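Local coordinates for protein cytochrome (Paracoccus pantotrophus, PDB 2XTS) that forms the N-terminal, haem c-bearing part of SoxD in the sulfane dehydrogenase SoxCD, which oxidises protein-bound sulfur, and probably takes up electrons from the molybdenum subunit, at the interface of chains B and A. Coordinates in Å, arbitrary orientation; residue numbers count along the deposited sequence, not the author numbering. Chains: chain A, Cytochrome; chain B, Sulfite dehydrogenase.

Three patches along one seam join the haem-bearing cytochrome, chain A, to the molybdenum subunit, chain B. Contact 1 packs helix 86-96 of the cytochrome against the 238-243 segment of chain B and includes B:Arg240 and A:Trp83, which bind haem c. The C-alpha centre of contact 2, where strands 146-148 and 255-257 pair, is about 13 Å from that of contact 1. Contact 3 is centred about 7 Å from contact 2 and shares B:Met250, B:Arg256 and A:Tyr147 with it, whereas the C-alpha centres of contacts 1 and 3 are about 20 Å apart. Anchoring on both sides of the pairing probably helps to hold the haem near chain B.

Contact 1: the interface of chains B and A. Residues chain B 238-240, 243; chain A 83-85, 88, 92.
A:Tyr92 and B:Arg240 meet beside the haem c site of the SoxCD complex, where helix 86-96 of the cytochrome domain lies against the short 3-10 helix 240-242 of the molybdenum subunit. The arginine passes its aliphatic stem over one face of the tyrosine ring, with CG 3.8 Å from the ring centroid in a CH-pi contact. Further along, guanidinium and ring planes lie 17° apart, and the phenol OH sits over the centre of the guanidinium face. From another side the indole of A:Trp83, a haem c-binding residue like B:Arg240, brings CH2 to 4.0 Å from B:Arg240 CG.

Polar contact across the patch comes from A:Thr88. Its hydroxyl OG1 donates to the backbone O of B:Glu238 at 2.8 Å, nearly along the C=O axis. With OG1 beside its own backbone N (chi1 -43°), the methyl CG2 is directed at B:Arg240 and B:Thr243. Within chain B, the hydroxyl of B:Thr243 donates to B:Ser239 O from above the carbonyl plane, which probably braces the turn that A:Thr88 packs against.

Apolar packing completes the edge: B:Thr243 lays CB and its methyl CG2 against CG and CD of the A:Pro84 ring, while B:Glu238 CB reaches 3.9 Å from CD2 of the A:Tyr85 ring.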
# COMPACT_ATOMS: atom_id res chain seq x y z
N GLU B 238 -34.85 6.06 0.39
CA GLU B 238 -34.82 7.51 0.08
C GLU B 238 -34.42 8.28 1.34
O GLU B 238 -35.11 9.18 1.84
CB GLU B 238 -36.12 8.01 -0.54
CG GLU B 238 -36.56 7.18 -1.74
CD GLU B 238 -35.80 7.44 -3.02
OE1 GLU B 238 -34.57 7.68 -2.98
OE2 GLU B 238 -36.45 7.40 -4.07
N SER B 239 -33.28 7.86 1.85
CA SER B 239 -32.67 8.46 3.00
C SER B 239 -32.06 9.84 2.72
O SER B 239 -31.99 10.29 1.57
CB SER B 239 -31.59 7.53 3.49
OG SER B 239 -30.59 7.46 2.48
N ARG B 240 -31.62 10.51 3.77
CA ARG B 240 -31.07 11.87 3.63
C ARG B 240 -29.94 11.93 2.61
O ARG B 240 -29.85 12.88 1.82
CB ARG B 240 -30.65 12.38 5.01
CG ARG B 240 -30.23 13.85 5.08
CD ARG B 240 -28.77 14.09 4.88
NE ARG B 240 -28.48 15.49 5.10
CZ ARG B 240 -27.28 15.99 5.38
NH1 ARG B 240 -26.21 15.21 5.46
NH2 ARG B 240 -27.15 17.29 5.59
N THR B 243 -31.36 11.96 -1.04
CA THR B 243 -32.46 12.89 -1.34
C THR B 243 -31.93 14.32 -1.20
O THR B 243 -31.69 15.02 -2.19
CB THR B 243 -33.70 12.65 -0.42
OG1 THR B 243 -33.30 12.67 0.96
CG2 THR B 243 -34.36 11.31 -0.73
N TRP A 83 -36.68 18.88 -0.49
CA TRP A 83 -36.79 17.46 -0.14
C TRP A 83 -38.07 16.86 -0.69
O TRP A 83 -39.12 17.50 -0.69
CB TRP A 83 -36.77 17.23 1.37
CG TRP A 83 -35.47 17.50 2.06
CD1 TRP A 83 -34.51 18.41 1.73
CD2 TRP A 83 -35.01 16.86 3.24
NE1 TRP A 83 -33.49 18.38 2.64
CE2 TRP A 83 -33.78 17.43 3.58
CE3 TRP A 83 -35.53 15.86 4.04
CZ2 TRP A 83 -33.04 16.99 4.66
CZ3 TRP A 83 -34.82 15.45 5.14
CH2 TRP A 83 -33.60 16.03 5.44
N PRO A 84 -38.01 15.59 -1.10
CA PRO A 84 -39.21 14.98 -1.68
C PRO A 84 -40.18 14.38 -0.69
O PRO A 84 -41.37 14.38 -0.99
CB PRO A 84 -38.62 13.89 -2.61
CG PRO A 84 -37.32 13.53 -1.98
CD PRO A 84 -36.78 14.81 -1.39
N TYR A 85 -39.69 13.85 0.43
CA TYR A 85 -40.49 13.02 1.33
C TYR A 85 -40.34 13.42 2.79
O TYR A 85 -39.23 13.65 3.27
CB TYR A 85 -40.10 11.52 1.21
CG TYR A 85 -40.17 11.02 -0.22
CD1 TYR A 85 -41.36 11.05 -0.93
CD2 TYR A 85 -39.02 10.59 -0.89
CE1 TYR A 85 -41.40 10.66 -2.26
CE2 TYR A 85 -39.06 10.20 -2.22
CZ TYR A 85 -40.25 10.23 -2.90
OH TYR A 85 -40.29 9.86 -4.22
N THR A 88 -38.05 11.05 5.24
CA THR A 88 -36.62 11.31 5.40
C THR A 88 -36.37 12.27 6.57
O THR A 88 -35.37 12.16 7.27
CB THR A 88 -36.07 11.96 4.12
OG1 THR A 88 -36.60 11.28 2.97
CG2 THR A 88 -34.56 11.91 4.10
N TYR A 92 -34.06 10.85 9.55
CA TYR A 92 -32.77 11.46 9.74
C TYR A 92 -32.70 12.16 11.10
O TYR A 92 -31.70 12.06 11.81
CB TYR A 92 -32.48 12.48 8.62
CG TYR A 92 -31.14 13.16 8.76
CD1 TYR A 92 -29.97 12.47 8.46
CD2 TYR A 92 -31.05 14.46 9.19
CE1 TYR A 92 -28.74 13.08 8.60
CE2 TYR A 92 -29.81 15.07 9.36
CZ TYR A 92 -28.66 14.39 9.02
OH TYR A 92 -27.45 15.03 9.14

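Contact 2: the interface of chains B and A. Residues chain B 250, 255-257; chain A 146-149.
B:Ala255 and A:Phe146 begin a short parallel beta pairing between chains, in which strand 146-148 of the cytochrome subunit runs beside strand 255-257 of the molybdenum subunit. B:Arg256 is bridged with A:Tyr147, and B:Lys257 with A:Pro148.

Backbone hydrogen bonds carry the pairing. A:Tyr147 N donates to B:Ala255 O at 3.0 Å, and B:Lys257 N returns a bond to A:Tyr147 O at 2.8 Å, so both backbone polar groups of the tyrosine are used by chain B. Just past the strand, A:Asp149 N donates to B:Lys257 O at 2.9 Å, a more bent bond with 135° at the hydrogen.

Apolar contacts flank the strands. The methyl CB of B:Ala255 lies 3.8 Å from CD2 of the A:Phe146 ring. B:Lys257 sends its extended chain across the CB of A:Phe146 at about a right angle and alongside A:Pro148, both pointing the same way; CG, set between the backbone N and the carbonyl carbon (chi1 66°), is held against the backbone of A:Tyr147.

The ring of A:Tyr147 reaches over toward B:Met250 and B:Arg256. Its CE2 is 3.7 Å from B:Arg256 CG, with the ring turned 88° from the guanidinium plane. At the far end the phenol OH packs 3.4 Å from B:Met250 CG, while the thioether methyl CE of that methionine lies over one face of the B:Arg256 guanidinium.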
# COMPACT_ATOMS: atom_id res chain seq x y z
N MET B 250 -30.47 20.02 -11.87
CA MET B 250 -30.37 20.24 -13.32
C MET B 250 -30.97 21.60 -13.69
O MET B 250 -31.62 22.24 -12.87
CB MET B 250 -31.05 19.10 -14.05
CG MET B 250 -30.41 17.76 -13.74
SD MET B 250 -28.81 17.54 -14.52
CE MET B 250 -29.27 17.24 -16.24
N ALA B 255 -33.96 17.37 -10.32
CA ALA B 255 -32.66 16.83 -9.96
C ALA B 255 -32.58 15.35 -10.29
O ALA B 255 -33.54 14.62 -10.11
CB ALA B 255 -32.40 17.04 -8.48
N ARG B 256 -31.43 14.90 -10.77
CA ARG B 256 -31.17 13.48 -10.87
C ARG B 256 -30.99 12.88 -9.48
O ARG B 256 -30.29 13.47 -8.65
CB ARG B 256 -29.93 13.19 -11.70
CG ARG B 256 -30.02 13.58 -13.14
CD ARG B 256 -28.67 13.47 -13.81
NE ARG B 256 -28.70 13.68 -15.24
CZ ARG B 256 -27.61 13.94 -15.97
NH1 ARG B 256 -26.44 14.05 -15.37
NH2 ARG B 256 -27.70 14.09 -17.28
N LYS B 257 -31.59 11.71 -9.27
CA LYS B 257 -31.28 10.92 -8.10
C LYS B 257 -30.62 9.63 -8.55
O LYS B 257 -30.68 9.26 -9.71
CB LYS B 257 -32.53 10.63 -7.25
CG LYS B 257 -33.57 9.72 -7.94
CD LYS B 257 -34.74 9.41 -7.03
CE LYS B 257 -35.76 8.49 -7.66
NZ LYS B 257 -36.88 8.29 -6.70
N PHE A 146 -37.51 14.87 -8.67
CA PHE A 146 -36.37 14.00 -8.91
C PHE A 146 -36.67 12.94 -9.94
O PHE A 146 -37.81 12.47 -10.08
CB PHE A 146 -35.96 13.31 -7.60
CG PHE A 146 -35.61 14.26 -6.51
CD1 PHE A 146 -36.60 14.85 -5.77
CD2 PHE A 146 -34.31 14.64 -6.30
CE1 PHE A 146 -36.28 15.79 -4.81
CE2 PHE A 146 -33.97 15.54 -5.32
CZ PHE A 146 -34.96 16.14 -4.59
N TYR A 147 -35.63 12.51 -10.64
CA TYR A 147 -35.79 11.40 -11.57
C TYR A 147 -34.53 10.55 -11.54
O TYR A 147 -33.43 11.09 -11.34
CB TYR A 147 -36.10 11.92 -12.98
CG TYR A 147 -35.10 12.91 -13.57
CD1 TYR A 147 -35.26 14.27 -13.39
CD2 TYR A 147 -34.07 12.48 -14.39
CE1 TYR A 147 -34.40 15.18 -13.98
CE2 TYR A 147 -33.20 13.39 -14.98
CZ TYR A 147 -33.37 14.74 -14.78
OH TYR A 147 -32.53 15.65 -15.37
N PRO A 148 -34.68 9.23 -11.72
CA PRO A 148 -33.47 8.39 -11.75
C PRO A 148 -32.46 8.75 -12.83
O PRO A 148 -32.81 9.15 -13.94
CB PRO A 148 -34.01 6.98 -11.98
CG PRO A 148 -35.43 7.04 -11.53
CD PRO A 148 -35.91 8.42 -11.89
N ASP A 149 -31.18 8.59 -12.50
CA ASP A 149 -30.05 8.82 -13.38
C ASP A 149 -30.38 8.43 -14.82
O ASP A 149 -30.70 7.26 -15.09
CB ASP A 149 -28.89 7.97 -12.86
CG ASP A 149 -27.56 8.20 -13.57
OD1 ASP A 149 -27.45 9.07 -14.46
OD2 ASP A 149 -26.61 7.48 -13.22

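Contact 3: the interface of chains B and A. Residues chain B 250, 256, 361-362; chain A 147, 150-151, 154-155.
A:Glu155 is clasped by B:Arg256 and B:Arg362 in an intersubunit salt-bridge cluster, in which a carboxylate just beyond helix 151-154 of the cytochrome subunit joins two arginines of the molybdenum subunit. B:Arg362 binds side-on: NE donates to OE2 at 2.8 Å and NH2 to OE1 of A:Glu155 at 2.8 Å. Both bonds use syn lone pairs, and the guanidinium and carboxylate planes are nearly coplanar, 28° apart.

B:Arg256 comes end-on and brings both terminal nitrogens to the same oxygen, with NH2 2.8 Å and NH1 2.9 Å from A:Glu155 OE2. That oxygen lies in the guanidinium plane, but the arginine meets it from above the carboxylate plane. OE2 therefore accepts from three N-H donors, which probably favours the ionised carboxylate. Beside the carboxylate stem, B:Ile361 sets CD1 4.0 Å from A:Glu155 CG.

The rest of the B:Arg256 guanidinium is held from chain A too. NE makes a weak bond and salt bridge to A:Asp150 OD1 at 3.0 Å, and NH2 hydrogen-bonds the hydroxyl OG1 of A:Thr154 at 3.1 Å. A:Arg151 lays CG over one face of the B:Arg256 guanidinium, opposite B:Met250 CE.

In the second shell, the A:Thr154 hydroxyl donates to A:Asp150 O, tying it to the start of the helical turn. Both arginines of chain B run extended from CG to NE, and B:Arg362 reaches the carboxylate from the end of helix 355-362.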
# COMPACT_ATOMS: atom_id res chain seq x y z
N MET B 250 -30.47 20.02 -11.87
CA MET B 250 -30.37 20.24 -13.32
C MET B 250 -30.97 21.60 -13.69
O MET B 250 -31.62 22.24 -12.87
CB MET B 250 -31.05 19.10 -14.05
CG MET B 250 -30.41 17.76 -13.74
SD MET B 250 -28.81 17.54 -14.52
CE MET B 250 -29.27 17.24 -16.24
N ARG B 256 -31.43 14.90 -10.77
CA ARG B 256 -31.17 13.48 -10.87
C ARG B 256 -30.99 12.88 -9.48
O ARG B 256 -30.29 13.47 -8.65
CB ARG B 256 -29.93 13.19 -11.70
CG ARG B 256 -30.02 13.58 -13.14
CD ARG B 256 -28.67 13.47 -13.81
NE ARG B 256 -28.70 13.68 -15.24
CZ ARG B 256 -27.61 13.94 -15.97
NH1 ARG B 256 -26.44 14.05 -15.37
NH2 ARG B 256 -27.70 14.09 -17.28
N ILE B 361 -25.20 20.57 -20.68
CA ILE B 361 -26.29 19.66 -20.35
C ILE B 361 -26.82 19.87 -18.94
O ILE B 361 -28.03 19.85 -18.71
CB ILE B 361 -25.84 18.19 -20.53
CG1 ILE B 361 -25.45 17.95 -22.00
CG2 ILE B 361 -26.94 17.22 -20.10
CD1 ILE B 361 -24.82 16.64 -22.26
N ARG B 362 -25.92 20.06 -17.99
CA ARG B 362 -26.30 20.07 -16.57
C ARG B 362 -26.40 21.42 -15.90
O ARG B 362 -26.86 21.50 -14.78
CB ARG B 362 -25.25 19.30 -15.78
CG ARG B 362 -25.09 17.86 -16.18
CD ARG B 362 -24.02 17.22 -15.37
NE ARG B 362 -23.62 15.91 -15.78
CZ ARG B 362 -22.75 15.19 -15.10
NH1 ARG B 362 -22.26 15.65 -13.95
NH2 ARG B 362 -22.34 14.02 -15.58
N TYR A 147 -35.63 12.51 -10.64
CA TYR A 147 -35.79 11.40 -11.57
C TYR A 147 -34.53 10.55 -11.54
O TYR A 147 -33.43 11.09 -11.34
CB TYR A 147 -36.10 11.92 -12.98
CG TYR A 147 -35.10 12.91 -13.57
CD1 TYR A 147 -35.26 14.27 -13.39
CD2 TYR A 147 -34.07 12.48 -14.39
CE1 TYR A 147 -34.40 15.18 -13.98
CE2 TYR A 147 -33.20 13.39 -14.98
CZ TYR A 147 -33.37 14.74 -14.78
OH TYR A 147 -32.53 15.65 -15.37
N ASP A 150 -30.28 9.39 -15.72
CA ASP A 150 -30.52 9.20 -17.16
C ASP A 150 -29.30 9.56 -18.00
O ASP A 150 -29.43 9.85 -19.18
CB ASP A 150 -31.74 10.02 -17.62
CG ASP A 150 -31.50 11.50 -17.56
OD1 ASP A 150 -30.52 11.95 -16.91
OD2 ASP A 150 -32.30 12.25 -18.16
N ARG A 151 -28.10 9.54 -17.42
CA ARG A 151 -26.89 9.75 -18.20
C ARG A 151 -26.80 8.78 -19.37
O ARG A 151 -26.28 9.15 -20.42
CB ARG A 151 -25.67 9.59 -17.31
CG ARG A 151 -25.45 10.80 -16.44
CD ARG A 151 -24.23 10.61 -15.53
NE ARG A 151 -24.54 9.68 -14.44
CZ ARG A 151 -23.66 9.26 -13.53
NH1 ARG A 151 -22.41 9.68 -13.61
NH2 ARG A 151 -24.07 8.46 -12.55
N THR A 154 -28.81 10.72 -22.01
CA THR A 154 -28.56 12.13 -22.24
C THR A 154 -27.07 12.52 -22.32
O THR A 154 -26.75 13.63 -22.76
CB THR A 154 -29.20 12.97 -21.12
OG1 THR A 154 -28.65 12.58 -19.85
CG2 THR A 154 -30.72 12.80 -21.13
N GLU A 155 -26.16 11.63 -21.91
CA GLU A 155 -24.73 11.93 -21.94
C GLU A 155 -23.90 10.84 -22.63
O GLU A 155 -23.09 11.14 -23.49
CB GLU A 155 -24.18 12.21 -20.53
CG GLU A 155 -24.86 13.39 -19.87
CD GLU A 155 -24.28 13.78 -18.53
OE1 GLU A 155 -23.14 13.37 -18.21
OE2 GLU A 155 -24.97 14.55 -17.83